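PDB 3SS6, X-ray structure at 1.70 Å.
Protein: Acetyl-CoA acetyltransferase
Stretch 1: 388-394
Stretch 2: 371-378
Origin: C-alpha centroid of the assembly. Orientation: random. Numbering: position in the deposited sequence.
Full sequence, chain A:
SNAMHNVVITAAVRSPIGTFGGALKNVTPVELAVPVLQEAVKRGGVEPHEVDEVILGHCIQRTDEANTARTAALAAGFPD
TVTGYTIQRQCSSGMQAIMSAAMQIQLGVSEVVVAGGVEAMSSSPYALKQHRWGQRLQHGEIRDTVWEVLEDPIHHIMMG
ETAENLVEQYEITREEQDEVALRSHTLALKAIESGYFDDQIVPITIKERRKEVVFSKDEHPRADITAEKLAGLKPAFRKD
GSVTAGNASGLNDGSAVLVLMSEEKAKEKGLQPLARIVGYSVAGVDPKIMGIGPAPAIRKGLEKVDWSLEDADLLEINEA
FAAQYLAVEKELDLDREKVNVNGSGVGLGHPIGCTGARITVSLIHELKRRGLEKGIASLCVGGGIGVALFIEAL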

# COMPACT_ATOMS: atom_id res chain seq x y z
N ALA A 388 17.07 21.18 -28.54
CA ALA A 388 18.33 20.97 -29.25
C ALA A 388 19.45 21.84 -28.68
O ALA A 388 19.22 22.98 -28.27
CB ALA A 388 18.16 21.23 -30.75
N LEU A 389 20.65 21.28 -28.67
CA LEU A 389 21.82 21.94 -28.13
C LEU A 389 22.92 21.92 -29.19
O LEU A 389 23.17 20.89 -29.82
CB LEU A 389 22.29 21.18 -26.87
CG LEU A 389 23.50 21.76 -26.14
CD1 LEU A 389 23.21 23.17 -25.64
CD2 LEU A 389 23.89 20.84 -24.99
N PHE A 390 23.55 23.07 -29.41
CA PHE A 390 24.52 23.24 -30.49
C PHE A 390 25.87 23.54 -29.87
O PHE A 390 26.01 24.49 -29.11
CB PHE A 390 24.08 24.38 -31.42
CG PHE A 390 22.76 24.12 -32.07
CD1 PHE A 390 22.70 23.66 -33.38
CD2 PHE A 390 21.58 24.28 -31.36
CE1 PHE A 390 21.47 23.39 -33.98
CE2 PHE A 390 20.34 24.01 -31.95
CZ PHE A 390 20.29 23.57 -33.26
N ILE A 391 26.86 22.70 -30.18
CA ILE A 391 28.17 22.83 -29.55
C ILE A 391 29.31 22.79 -30.57
O ILE A 391 29.14 22.30 -31.70
CB ILE A 391 28.42 21.74 -28.50
CG1 ILE A 391 28.48 20.36 -29.16
CG2 ILE A 391 27.35 21.77 -27.41
CD1 ILE A 391 28.99 19.28 -28.22
N GLU A 392 30.45 23.33 -30.18
CA GLU A 392 31.67 23.21 -30.98
C GLU A 392 32.77 22.65 -30.10
O GLU A 392 33.08 23.23 -29.06
CB GLU A 392 32.09 24.57 -31.56
CG GLU A 392 31.10 25.10 -32.60
CD GLU A 392 31.43 26.49 -33.12
OE1 GLU A 392 32.27 27.19 -32.52
OE2 GLU A 392 30.83 26.88 -34.14
N ALA A 393 33.35 21.54 -30.51
CA ALA A 393 34.50 20.99 -29.80
C ALA A 393 35.69 21.93 -30.00
O ALA A 393 35.87 22.50 -31.08
CB ALA A 393 34.83 19.59 -30.30
N LEU A 394 36.51 22.07 -28.96
CA LEU A 394 37.64 22.98 -29.06
C LEU A 394 38.92 22.22 -29.37
O LEU A 394 39.06 21.05 -29.03
CB LEU A 394 37.79 23.80 -27.78
CG LEU A 394 36.57 24.70 -27.51
CD1 LEU A 394 36.74 25.52 -26.23
CD2 LEU A 394 36.31 25.61 -28.70
OXT LEU A 394 39.83 22.77 -29.99
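Stretch 2 (371-378) GLEKGIAS

Stretch 2 lies beside the C-terminal strand 388-393 as its antiparallel neighbour, the N-to-C directions of the two strands making an angle of 163° and their axes approaching to 4.6 Å. It begins at Gly371, which leaves the preceding helix with positive phi (69/32) in a Schellman motif and does not touch stretch 1. Leu372 is extended (-107/165), its CB pointing away; its backbone O nevertheless lies 3.5 Å from Ala393 CB. Glu373 (-106/-58) opens the pairing: Ala393 N donates to Glu373 O at 2.8 Å, and the same oxygen receives a CA-H...O contact from Glu392 CA at 3.2 Å. Its all-trans chi1 and chi2 carry the carboxylate to a water that donates both to Glu373 OE2 and to Ala393 O, each at 2.7 Å, bridging the stretches.

From Lys374 the chain is regular beta strand. Lys374 pairs with Glu392 at a non-hydrogen-bonded position, CA to CA 4.7 Å. Its NZ forms a salt bridge with Glu373 OE1 (3.0 Å), whereas Glu392 OE2 remains 4.5 Å from Lys374 NZ, too far for one. Gly375 faces Ile391 in a hydrogen-bonded pair, with Gly375 N to Ile391 O at 2.9 Å and Ile391 N to Gly375 O at 3.0 Å, both nearly linear. An ideal CB on Gly375 would come within 3.3 Å of Ile391 CG1, so the absent side chain leaves room for that isoleucine.

Ile376 (-124/129) turns to the same face as Lys374 and packs on Phe390, Ile376 CG1 lying 3.8 Å from Phe390 CD1 and its CG2 over one face of the ring. Ala377 restores the hydrogen-bonded pattern with Leu389: Ala377 N to Leu389 O is 2.9 Å and Leu389 N to Ala377 O 2.8 Å. At Ser378 the strands draw closest in CA spacing, 4.2 Å between Ser378 CA and Ala388 CA, with Ser378 OG 3.8 Å from Ala388 CB.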

# COMPACT_ATOMS: atom_id res chain seq x y z
N GLY A 371 38.25 14.29 -34.18
CA GLY A 371 38.88 15.55 -34.55
C GLY A 371 37.94 16.47 -35.32
O GLY A 371 38.38 17.25 -36.18
N LEU A 372 36.65 16.39 -35.00
CA LEU A 372 35.64 17.20 -35.67
C LEU A 372 35.14 18.31 -34.73
O LEU A 372 35.36 18.25 -33.53
CB LEU A 372 34.47 16.32 -36.10
CG LEU A 372 34.84 15.18 -37.06
CD1 LEU A 372 33.69 14.19 -37.20
CD2 LEU A 372 35.24 15.75 -38.41
N GLU A 373 34.45 19.30 -35.30
CA GLU A 373 34.07 20.50 -34.53
C GLU A 373 32.60 20.59 -34.14
O GLU A 373 32.28 20.73 -32.95
CB GLU A 373 34.45 21.76 -35.32
CG GLU A 373 34.12 23.05 -34.58
CD GLU A 373 34.53 24.29 -35.35
OE1 GLU A 373 34.25 24.39 -36.56
OE2 GLU A 373 35.15 25.17 -34.73
N LYS A 374 31.71 20.56 -35.12
CA LYS A 374 30.32 20.96 -34.89
C LYS A 374 29.38 19.81 -34.54
O LYS A 374 29.28 18.83 -35.28
CB LYS A 374 29.78 21.73 -36.10
CG LYS A 374 30.49 23.05 -36.35
CD LYS A 374 29.79 23.85 -37.44
CE LYS A 374 30.45 25.22 -37.64
NZ LYS A 374 31.84 25.09 -38.16
N GLY A 375 28.67 19.95 -33.42
CA GLY A 375 27.77 18.92 -32.93
C GLY A 375 26.38 19.44 -32.63
O GLY A 375 26.21 20.57 -32.20
N ILE A 376 25.38 18.60 -32.88
CA ILE A 376 24.01 18.89 -32.47
C ILE A 376 23.52 17.73 -31.62
O ILE A 376 23.63 16.57 -32.05
CB ILE A 376 23.07 19.02 -33.68
CG1 ILE A 376 23.53 20.15 -34.59
CG2 ILE A 376 21.64 19.25 -33.21
CD1 ILE A 376 22.72 20.26 -35.90
N ALA A 377 22.99 18.03 -30.44
CA ALA A 377 22.35 17.00 -29.62
C ALA A 377 20.89 17.40 -29.45
O ALA A 377 20.58 18.55 -29.12
CB ALA A 377 23.03 16.87 -28.27
N SER A 378 19.98 16.46 -29.66
CA SER A 378 18.56 16.81 -29.63
C SER A 378 17.72 15.62 -29.24
O SER A 378 18.07 14.48 -29.55
CB SER A 378 18.12 17.33 -31.00
OG SER A 378 16.76 17.75 -31.00
O HOH W 1 36.13 24.97 -32.21